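Local coordinates for sterol regulatory element-binding protein cleavage-activating protein (Schizosaccharomyces pombe, PDB 4YHC), which escorts the transcription factor precursor sre1 for processing when sterol or oxygen is low, this chain being its cytoplasmic WD40 domain, at residues Phe258-Ile263 with Tyr302-Glu307; Phe268-Ser273 with Ser285-Cys290; Leu362-Met367 with Trp413-Ser418. The protein carries 9 engineered substitutions. All coordinates share one frame; numbering follows the deposited sequence.

Contact 1 (Phe258-Ile263 with Tyr302-Glu307)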
loop_
_atom_site.group_PDB
_atom_site.type_symbol
_atom_site.label_atom_id
_atom_site.label_comp_id
_atom_site.label_asym_id
_atom_site.label_seq_id
_atom_site.Cartn_x
_atom_site.Cartn_y
_atom_site.Cartn_z
ATOM N N PHE A 258 15.031 -8.107 -12.405
ATOM C CA PHE A 258 15.942 -7.523 -11.449
ATOM C C PHE A 258 16.563 -8.707 -10.706
ATOM O O PHE A 258 15.910 -9.690 -10.533
ATOM C CB PHE A 258 15.195 -6.612 -10.430
ATOM C CG PHE A 258 14.608 -5.342 -11.046
ATOM C CD1 PHE A 258 13.426 -5.376 -11.730
ATOM C CD2 PHE A 258 15.252 -4.146 -10.925
ATOM C CE1 PHE A 258 12.859 -4.218 -12.266
ATOM C CE2 PHE A 258 14.687 -2.983 -11.428
ATOM C CZ PHE A 258 13.514 -3.034 -12.131
ATOM N N THR A 259 17.808 -8.581 -10.250
ATOM C CA THR A 259 18.462 -9.655 -9.491
ATOM C C THR A 259 18.378 -9.352 -8.013
ATOM O O THR A 259 18.784 -8.276 -7.600
ATOM C CB THR A 259 19.962 -9.779 -9.890
ATOM O OG1 THR A 259 20.033 -9.985 -11.296
ATOM C CG2 THR A 259 20.593 -11.004 -9.226
ATOM N N LEU A 260 17.765 -10.271 -7.259
ATOM C CA LEU A 260 17.547 -10.123 -5.819
ATOM C C LEU A 260 17.886 -11.407 -5.094
ATOM O O LEU A 260 17.881 -12.484 -5.672
ATOM C CB LEU A 260 16.064 -9.758 -5.484
ATOM C CG LEU A 260 15.716 -8.337 -5.961
ATOM C CD1 LEU A 260 14.216 -8.140 -5.765
ATOM C CD2 LEU A 260 16.491 -7.219 -5.253
ATOM N N PRO A 261 18.085 -11.309 -3.807
ATOM C CA PRO A 261 18.170 -12.531 -3.002
ATOM C C PRO A 261 16.798 -13.074 -2.741
ATOM O O PRO A 261 15.780 -12.457 -3.173
ATOM C CB PRO A 261 18.851 -12.055 -1.725
ATOM C CG PRO A 261 18.521 -10.640 -1.614
ATOM C CD PRO A 261 18.372 -10.085 -3.011
ATOM N N PRO A 262 16.743 -14.243 -2.090
ATOM C CA PRO A 262 15.530 -14.913 -1.863
ATOM C C PRO A 262 14.618 -14.057 -1.007
ATOM O O PRO A 262 15.068 -13.469 -0.049
ATOM C CB PRO A 262 15.957 -16.152 -1.077
ATOM C CG PRO A 262 17.387 -16.378 -1.462
ATOM C CD PRO A 262 17.938 -15.048 -1.647
ATOM N N ILE A 263 13.346 -14.046 -1.351
ATOM C CA ILE A 263 12.358 -13.105 -0.770
ATOM C C ILE A 263 11.372 -13.926 0.010
ATOM O O ILE A 263 10.912 -14.971 -0.424
ATOM C CB ILE A 263 11.687 -12.301 -1.904
ATOM C CG1 ILE A 263 12.670 -11.262 -2.403
ATOM C CG2 ILE A 263 10.350 -11.627 -1.484
ATOM C CD1 ILE A 263 12.275 -10.685 -3.737
ATOM N N TYR A 302 15.967 -1.907 -1.542
ATOM C CA TYR A 302 16.801 -1.725 -2.696
ATOM C C TYR A 302 16.251 -0.530 -3.460
ATOM O O TYR A 302 15.012 -0.474 -3.744
ATOM C CB TYR A 302 16.732 -2.952 -3.580
ATOM C CG TYR A 302 17.603 -4.105 -3.188
ATOM C CD1 TYR A 302 17.568 -4.627 -1.914
ATOM C CD2 TYR A 302 18.426 -4.714 -4.127
ATOM C CE1 TYR A 302 18.337 -5.727 -1.563
ATOM C CE2 TYR A 302 19.230 -5.807 -3.786
ATOM C CZ TYR A 302 19.167 -6.299 -2.503
ATOM O OH TYR A 302 19.878 -7.382 -2.215
ATOM N N TYR A 303 17.120 0.414 -3.708
ATOM C CA TYR A 303 16.830 1.652 -4.421
ATOM C C TYR A 303 17.651 1.704 -5.712
ATOM O O TYR A 303 18.927 1.552 -5.695
ATOM C CB TYR A 303 17.183 2.847 -3.531
ATOM C CG TYR A 303 17.078 4.177 -4.228
ATOM C CD1 TYR A 303 15.825 4.833 -4.365
ATOM C CD2 TYR A 303 18.203 4.806 -4.743
ATOM C CE1 TYR A 303 15.729 6.070 -5.014
ATOM C CE2 TYR A 303 18.127 6.037 -5.367
ATOM C CZ TYR A 303 16.879 6.668 -5.478
ATOM O OH TYR A 303 16.809 7.864 -6.131
ATOM N N TYR A 304 16.957 1.900 -6.828
ATOM C CA TYR A 304 17.591 1.998 -8.136
ATOM C C TYR A 304 17.380 3.381 -8.735
ATOM O O TYR A 304 16.252 3.857 -8.822
ATOM C CB TYR A 304 17.014 0.959 -9.099
ATOM C CG TYR A 304 17.030 -0.465 -8.601
ATOM C CD1 TYR A 304 15.968 -0.976 -7.874
ATOM C CD2 TYR A 304 18.098 -1.305 -8.876
ATOM C CE1 TYR A 304 15.974 -2.280 -7.424
ATOM C CE2 TYR A 304 18.113 -2.611 -8.430
ATOM C CZ TYR A 304 17.047 -3.092 -7.705
ATOM O OH TYR A 304 17.053 -4.390 -7.258
ATOM N N GLY A 305 18.463 4.019 -9.160
ATOM C CA GLY A 305 18.355 5.285 -9.860
ATOM C C GLY A 305 19.374 6.340 -9.491
ATOM O O GLY A 305 19.944 6.325 -8.402
ATOM N N ASN A 306 19.594 7.268 -10.415
ATOM C CA ASN A 306 20.451 8.418 -10.173
ATOM C C ASN A 306 19.626 9.573 -9.620
ATOM O O ASN A 306 20.166 10.615 -9.255
ATOM C CB ASN A 306 21.158 8.843 -11.459
ATOM C CG ASN A 306 21.803 7.679 -12.181
ATOM O OD1 ASN A 306 21.527 6.519 -11.882
ATOM N ND2 ASN A 306 22.672 7.983 -13.139
ATOM N N GLU A 307 18.311 9.370 -9.567
ATOM C CA GLU A 307 17.375 10.337 -8.991
ATOM C C GLU A 307 16.903 11.403 -9.981
ATOM O O GLU A 307 17.430 11.518 -11.089
ATOM C CB GLU A 307 17.962 10.989 -7.736
ATOM C CG GLU A 307 17.064 12.037 -7.092
ATOM C CD GLU A 307 15.649 11.541 -6.857
ATOM O OE1 GLU A 307 14.830 12.321 -6.331
ATOM O OE2 GLU A 307 15.354 10.377 -7.196
HETATM O O HOH W 1 19.133 -5.805 -8.169
#

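Contact 2 (Phe268-Ser273 with Ser285-Cys290)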
loop_
_atom_site.group_PDB
_atom_site.type_symbol
_atom_site.label_atom_id
_atom_site.label_comp_id
_atom_site.label_asym_id
_atom_site.label_seq_id
_atom_site.Cartn_x
_atom_site.Cartn_y
_atom_site.Cartn_z
ATOM N N PHE A 268 6.900 -8.398 -0.147
ATOM C CA PHE A 268 7.457 -7.573 -1.169
ATOM C C PHE A 268 6.552 -6.360 -1.536
ATOM O O PHE A 268 5.369 -6.524 -1.774
ATOM C CB PHE A 268 7.671 -8.440 -2.411
ATOM C CG PHE A 268 8.331 -7.726 -3.586
ATOM C CD1 PHE A 268 9.698 -7.578 -3.662
ATOM C CD2 PHE A 268 7.594 -7.290 -4.654
ATOM C CE1 PHE A 268 10.308 -6.974 -4.741
ATOM C CE2 PHE A 268 8.170 -6.631 -5.726
ATOM C CZ PHE A 268 9.538 -6.469 -5.777
ATOM N N SER A 269 7.119 -5.178 -1.636
ATOM C CA SER A 269 6.378 -4.054 -2.205
ATOM C C SER A 269 7.309 -3.192 -3.041
ATOM O O SER A 269 8.571 -3.374 -3.014
ATOM C CB SER A 269 5.650 -3.261 -1.119
ATOM O OG SER A 269 6.584 -2.747 -0.257
ATOM N N VAL A 270 6.692 -2.278 -3.811
ATOM C CA VAL A 270 7.445 -1.428 -4.728
ATOM C C VAL A 270 6.998 -0.014 -4.603
ATOM O O VAL A 270 5.824 0.227 -4.506
ATOM C CB VAL A 270 7.252 -1.853 -6.191
ATOM C CG1 VAL A 270 8.077 -0.981 -7.189
ATOM C CG2 VAL A 270 7.555 -3.313 -6.333
ATOM N N GLY A 271 7.891 0.926 -4.645
ATOM C CA GLY A 271 7.429 2.331 -4.904
ATOM C C GLY A 271 8.268 2.914 -6.031
ATOM O O GLY A 271 9.436 2.514 -6.198
ATOM N N VAL A 272 7.686 3.808 -6.820
ATOM C CA VAL A 272 8.405 4.550 -7.855
ATOM C C VAL A 272 8.188 6.080 -7.696
ATOM O O VAL A 272 7.146 6.561 -7.167
ATOM C CB VAL A 272 8.030 4.071 -9.270
ATOM C CG1 VAL A 272 8.335 2.585 -9.494
ATOM C CG2 VAL A 272 6.551 4.306 -9.522
ATOM N N SER A 273 9.193 6.853 -8.099
ATOM C CA SER A 273 9.206 8.272 -7.871
ATOM C C SER A 273 8.988 9.117 -9.106
ATOM O O SER A 273 9.341 8.733 -10.212
ATOM C CB SER A 273 10.461 8.700 -7.129
ATOM O OG SER A 273 11.588 8.727 -7.999
ATOM N N SER A 285 11.713 8.560 -11.935
ATOM C CA SER A 285 13.067 8.948 -11.632
ATOM C C SER A 285 13.822 7.832 -10.876
ATOM O O SER A 285 15.051 7.862 -10.865
ATOM C CB SER A 285 13.111 10.184 -10.727
ATOM O OG SER A 285 12.551 11.318 -11.367
ATOM N N SER A 286 13.098 6.902 -10.260
ATOM C CA SER A 286 13.702 5.829 -9.381
ATOM C C SER A 286 12.728 4.738 -9.081
ATOM O O SER A 286 11.509 4.952 -9.250
ATOM C CB SER A 286 14.281 6.328 -8.072
ATOM O OG SER A 286 13.317 6.858 -7.172
ATOM N N ILE A 287 13.247 3.552 -8.715
ATOM C CA ILE A 287 12.390 2.439 -8.315
ATOM C C ILE A 287 12.965 1.946 -7.007
ATOM O O ILE A 287 14.208 1.792 -6.900
ATOM C CB ILE A 287 12.464 1.294 -9.325
ATOM C CG1 ILE A 287 12.277 1.800 -10.735
ATOM C CG2 ILE A 287 11.451 0.189 -8.986
ATOM C CD1 ILE A 287 12.463 0.722 -11.802
ATOM N N SER A 288 12.100 1.593 -6.065
ATOM C CA SER A 288 12.516 1.073 -4.741
ATOM C C SER A 288 11.719 -0.158 -4.465
ATOM O O SER A 288 10.454 -0.191 -4.695
ATOM C CB SER A 288 12.220 2.031 -3.630
ATOM O OG SER A 288 12.894 3.252 -3.732
ATOM N N PHE A 289 12.421 -1.173 -3.945
ATOM C CA PHE A 289 11.793 -2.441 -3.505
ATOM C C PHE A 289 11.995 -2.547 -2.007
ATOM O O PHE A 289 13.071 -2.155 -1.504
ATOM C CB PHE A 289 12.437 -3.700 -4.106
ATOM C CG PHE A 289 12.411 -3.794 -5.573
ATOM C CD1 PHE A 289 11.308 -3.354 -6.314
ATOM C CD2 PHE A 289 13.439 -4.369 -6.255
ATOM C CE1 PHE A 289 11.270 -3.457 -7.701
ATOM C CE2 PHE A 289 13.394 -4.484 -7.639
ATOM C CZ PHE A 289 12.312 -3.973 -8.370
ATOM N N CYS A 290 11.020 -3.124 -1.328
ATOM C CA CYS A 290 11.093 -3.476 0.071
ATOM C C CYS A 290 10.711 -4.916 0.178
ATOM O O CYS A 290 9.734 -5.348 -0.392
ATOM C CB CYS A 290 10.103 -2.645 0.922
ATOM S SG CYS A 290 10.137 -3.065 2.683
HETATM O O HOH W 2 7.053 -4.676 1.755
#

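Contact 3 (Leu362-Met367 with Trp413-Ser418)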
loop_
_atom_site.group_PDB
_atom_site.type_symbol
_atom_site.label_atom_id
_atom_site.label_comp_id
_atom_site.label_asym_id
_atom_site.label_seq_id
_atom_site.Cartn_x
_atom_site.Cartn_y
_atom_site.Cartn_z
ATOM N N LEU A 362 11.045 6.935 -1.919
ATOM C CA LEU A 362 12.172 7.832 -1.742
ATOM C C LEU A 362 12.687 7.964 -0.287
ATOM O O LEU A 362 13.855 8.316 -0.086
ATOM C CB LEU A 362 11.854 9.259 -2.256
ATOM C CG LEU A 362 11.843 9.405 -3.771
ATOM C CD1 LEU A 362 11.578 10.878 -4.136
ATOM C CD2 LEU A 362 13.182 8.970 -4.339
ATOM N N TYR A 363 11.820 7.756 0.698
ATOM C CA TYR A 363 12.213 7.821 2.089
ATOM C C TYR A 363 11.843 6.527 2.836
ATOM O O TYR A 363 10.750 5.887 2.578
ATOM C CB TYR A 363 11.491 8.947 2.754
ATOM C CG TYR A 363 11.803 10.316 2.238
ATOM C CD1 TYR A 363 12.897 11.020 2.713
ATOM C CD2 TYR A 363 11.021 10.913 1.280
ATOM C CE1 TYR A 363 13.261 12.248 2.221
ATOM C CE2 TYR A 363 11.371 12.172 0.781
ATOM C CZ TYR A 363 12.488 12.822 1.266
ATOM O OH TYR A 363 12.822 14.053 0.846
ATOM N N ILE A 364 12.731 6.125 3.742
ATOM C CA ILE A 364 12.411 5.079 4.708
ATOM C C ILE A 364 12.277 5.731 6.091
ATOM O O ILE A 364 13.110 6.546 6.479
ATOM C CB ILE A 364 13.503 4.005 4.792
ATOM C CG1 ILE A 364 13.908 3.532 3.430
ATOM C CG2 ILE A 364 13.069 2.831 5.700
ATOM C CD1 ILE A 364 15.201 2.801 3.442
ATOM N N PHE A 365 11.273 5.332 6.849
ATOM C CA PHE A 365 11.103 5.807 8.211
ATOM C C PHE A 365 11.018 4.641 9.121
ATOM O O PHE A 365 10.512 3.577 8.754
ATOM C CB PHE A 365 9.842 6.639 8.359
ATOM C CG PHE A 365 9.798 7.876 7.438
ATOM C CD1 PHE A 365 10.405 9.075 7.833
ATOM C CD2 PHE A 365 9.155 7.842 6.231
ATOM C CE1 PHE A 365 10.372 10.225 7.030
ATOM C CE2 PHE A 365 9.116 8.999 5.409
ATOM C CZ PHE A 365 9.736 10.178 5.796
ATOM N N GLY A 366 11.430 4.856 10.354
ATOM C CA GLY A 366 11.356 3.811 11.315
ATOM C C GLY A 366 11.281 4.262 12.734
ATOM O O GLY A 366 11.612 5.405 13.023
ATOM N N MET A 367 10.891 3.332 13.645
ATOM C CA MET A 367 10.851 3.591 15.066
ATOM C C MET A 367 11.321 2.343 15.844
ATOM O O MET A 367 10.907 1.226 15.519
ATOM C CB MET A 367 9.427 3.910 15.514
ATOM C CG MET A 367 8.901 5.249 15.055
ATOM S SD MET A 367 7.390 5.769 15.922
ATOM C CE MET A 367 7.999 6.096 17.574
ATOM N N TRP A 413 13.539 7.500 13.188
ATOM C CA TRP A 413 14.568 7.787 12.212
ATOM C C TRP A 413 14.061 7.818 10.789
ATOM O O TRP A 413 12.993 7.296 10.477
ATOM C CB TRP A 413 15.739 6.785 12.330
ATOM C CG TRP A 413 15.344 5.314 12.242
ATOM C CD1 TRP A 413 15.110 4.495 13.227
ATOM C CD2 TRP A 413 15.201 4.552 11.032
ATOM N NE1 TRP A 413 14.791 3.230 12.743
ATOM C CE2 TRP A 413 14.863 3.247 11.392
ATOM C CE3 TRP A 413 15.334 4.852 9.703
ATOM C CZ2 TRP A 413 14.611 2.228 10.434
ATOM C CZ3 TRP A 413 15.063 3.871 8.762
ATOM C CH2 TRP A 413 14.738 2.553 9.148
ATOM N N MET A 414 14.882 8.395 9.915
ATOM C CA MET A 414 14.580 8.421 8.506
ATOM C C MET A 414 15.794 8.217 7.702
ATOM O O MET A 414 16.886 8.514 8.141
ATOM C CB MET A 414 13.949 9.756 8.141
ATOM C CG MET A 414 14.775 11.003 8.472
ATOM S SD MET A 414 14.277 12.527 7.512
ATOM C CE MET A 414 14.497 12.073 5.812
ATOM N N TYR A 415 15.609 7.707 6.501
ATOM C CA TYR A 415 16.655 7.569 5.542
ATOM C C TYR A 415 16.154 8.102 4.185
ATOM O O TYR A 415 15.123 7.635 3.653
ATOM C CB TYR A 415 17.077 6.100 5.410
ATOM C CG TYR A 415 18.255 5.877 4.458
ATOM C CD1 TYR A 415 19.551 6.302 4.817
ATOM C CD2 TYR A 415 18.073 5.259 3.233
ATOM C CE1 TYR A 415 20.634 6.122 3.950
ATOM C CE2 TYR A 415 19.125 5.096 2.360
ATOM C CZ TYR A 415 20.406 5.508 2.727
ATOM O OH TYR A 415 21.421 5.321 1.836
ATOM N N SER A 416 16.892 9.065 3.618
ATOM C CA SER A 416 16.589 9.594 2.296
ATOM C C SER A 416 17.384 8.787 1.294
ATOM O O SER A 416 18.637 8.894 1.273
ATOM C CB SER A 416 16.989 11.070 2.230
ATOM O OG SER A 416 16.831 11.540 0.903
ATOM N N GLN A 417 16.690 7.946 0.503
ATOM C CA GLN A 417 17.361 6.997 -0.352
ATOM C C GLN A 417 18.125 7.706 -1.456
ATOM O O GLN A 417 19.127 7.152 -1.931
ATOM C CB GLN A 417 16.402 6.017 -1.015
ATOM C CG GLN A 417 15.471 5.307 -0.061
ATOM C CD GLN A 417 15.286 3.834 -0.308
ATOM O OE1 GLN A 417 16.252 3.094 -0.247
ATOM N NE2 GLN A 417 13.990 3.368 -0.445
ATOM N N SER A 418 17.693 8.892 -1.876
ATOM C CA SER A 418 18.359 9.510 -3.015
ATOM C C SER A 418 19.580 10.352 -2.590
ATOM O O SER A 418 20.535 10.440 -3.322
ATOM C CB SER A 418 17.414 10.381 -3.834
ATOM O OG SER A 418 17.079 11.559 -3.103
HETATM O O HOH W 3 15.108 10.615 -1.004
#

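Contact 1 (Phe258-Ile263 with Tyr302-Glu307)
Phe258 turns the edge of its ring toward the face of Tyr304, with planes at 56° and ring centres 5.1 Å apart. The leading atom is CD2 of Phe258, which sits over the Tyr304 face toward its rim, 3.8 Å from Tyr304 CZ. Tyr304 CG stands anti to the carbonyl carbon (chi1 -53°), on the side of Phe258. Leu260 and Tyr302 lie alongside each other, pointing opposite ways. CD2 of Leu260 comes over one face of the Tyr302 ring as a CH-pi contact, 3.7 Å from the ring centre. The same methyl also touches Tyr304 OH at 3.5 Å. Pro261 and Tyr302 meet tip to tip, with CD of the proline 3.2 Å from the Tyr302 hydroxyl oxygen. One water bridges the segments. It accepts from Tyr304 OH at 2.7 Å, in the plane of the ring, and donates to Thr259 O at 2.6 Å. This ties Tyr304 to the backbone where strand 253-259 ends. The contact thus joins two sheets through side chains and one water: strand 253-259 is an outermost strand of one blade, and strand 299-304 belongs to the next sheet, between strands 281-292 and 344-349. Phe289 of strand 281-292 meets both Phe258 and Tyr304.

Contact 2 (Phe268-Ser273 with Ser285-Cys290)
Phe268 CZ lies over one face of the Phe289 ring, toward its rim, 3.6 Å from Phe289 CD1. The two rings are inclined at 44°. Phe268 CG stands anti to its backbone N (chi1 -177°), on the side of Phe289. Val270 lies alongside Phe289 and points the same way, with Val270 CG2 3.8 Å from Phe289 CD1. Its other methyl, CG1, meets CG2 of Ile287, which also touches Val272 CG1 at 4.0 Å. An alanine at Phe289 would probably leave Phe268 CZ and Val270 CG2 without the ring they pack on and open a gap between them. Beneath this apolar face the strands pair antiparallel. Ser269 and Cys290 exchange two backbone bonds, as do Gly271 and Ser288. On the opposite face the side chains are small and mostly polar. Ser273 OG and Ser286 OG are hydrogen-bonded at 2.7 Å, and either may donate. Ser288 OG bonds to Gly361 O. Beyond, Ser285 N donates to Ser273 O, and Ser285 OG is held by Asn274 and Arg276. The hairpin is therefore two-faced: aromatic and aliphatic groups pack on one side, while the hydroxyls of Ser273, Ser286 and Ser288 on the other each have a hydrogen-bond partner.

Contact 3 (Leu362-Met367 with Trp413-Ser418)
Gly366 lies over the indole of Trp413. Its CA stands over one face, 3.8 Å from the centre of the five-membered ring, as a CH-pi contact. Trp413 CG sits between its own backbone N and carbonyl carbon (chi1 55°), and the indole extends from there across Gly366. A CB on Gly366 would lie only 2.3 Å from Trp413 CZ2, so a side chain would probably clash. Ile364 CG2 touches the six-membered ring at Trp413 CZ3, 3.8 Å away, and Ile364 CD1 meets Tyr415 CD2. Gln417 crosses the same isoleucine at about a right angle. On the other face Phe365 CD1 rests on Met414 CB at 3.6 Å. Met414 bends at chi3 (-59°) and its CE reaches Tyr363 CD1, also at 3.6 Å. Five backbone hydrogen bonds fix this register: two between Ile364 and Tyr415, two between Gly366 and Trp413, and one from Gln417 N to Leu362 O. A water gathers the end of the ladder. It donates to Leu362 O at 2.8 Å, accepts from Ser418 N, and bonds Ser416 OG at 2.7 Å. Farther out, Trp413 NE1 bonds to Ser353 OG, Gln417 NE2 to Gly361 O, and the Tyr415 ring stacks on His347. These are adjacent inner strands of one antiparallel blade of the WD40 beta propeller, and Trp413-Ser418 falls within the predicted fifth WD repeat.

Contacts 1 and 2 are close, with centres about 9 Å apart, and contact 2 is nested within the loop that contact 1 closes. Both reach the same sheet, through strands 281-292 and 299-304. These strands probably hydrogen-bond through Phe289 N and Tyr302 O at 2.7 Å, and through Tyr304 N and Ile287 O at 2.8 Å. Contact 3 follows later in the chain, its centre about 13 Å from that of contact 2 and about 16 Å from that of contact 1. It meets contact 1 where Gln417 OE1 packs on Tyr303 CB, and contact 2 where Leu362 lies against Ser273 and Ser286. No ligand is involved; all three lie within residues 75-468, the region that probably interacts with sre1.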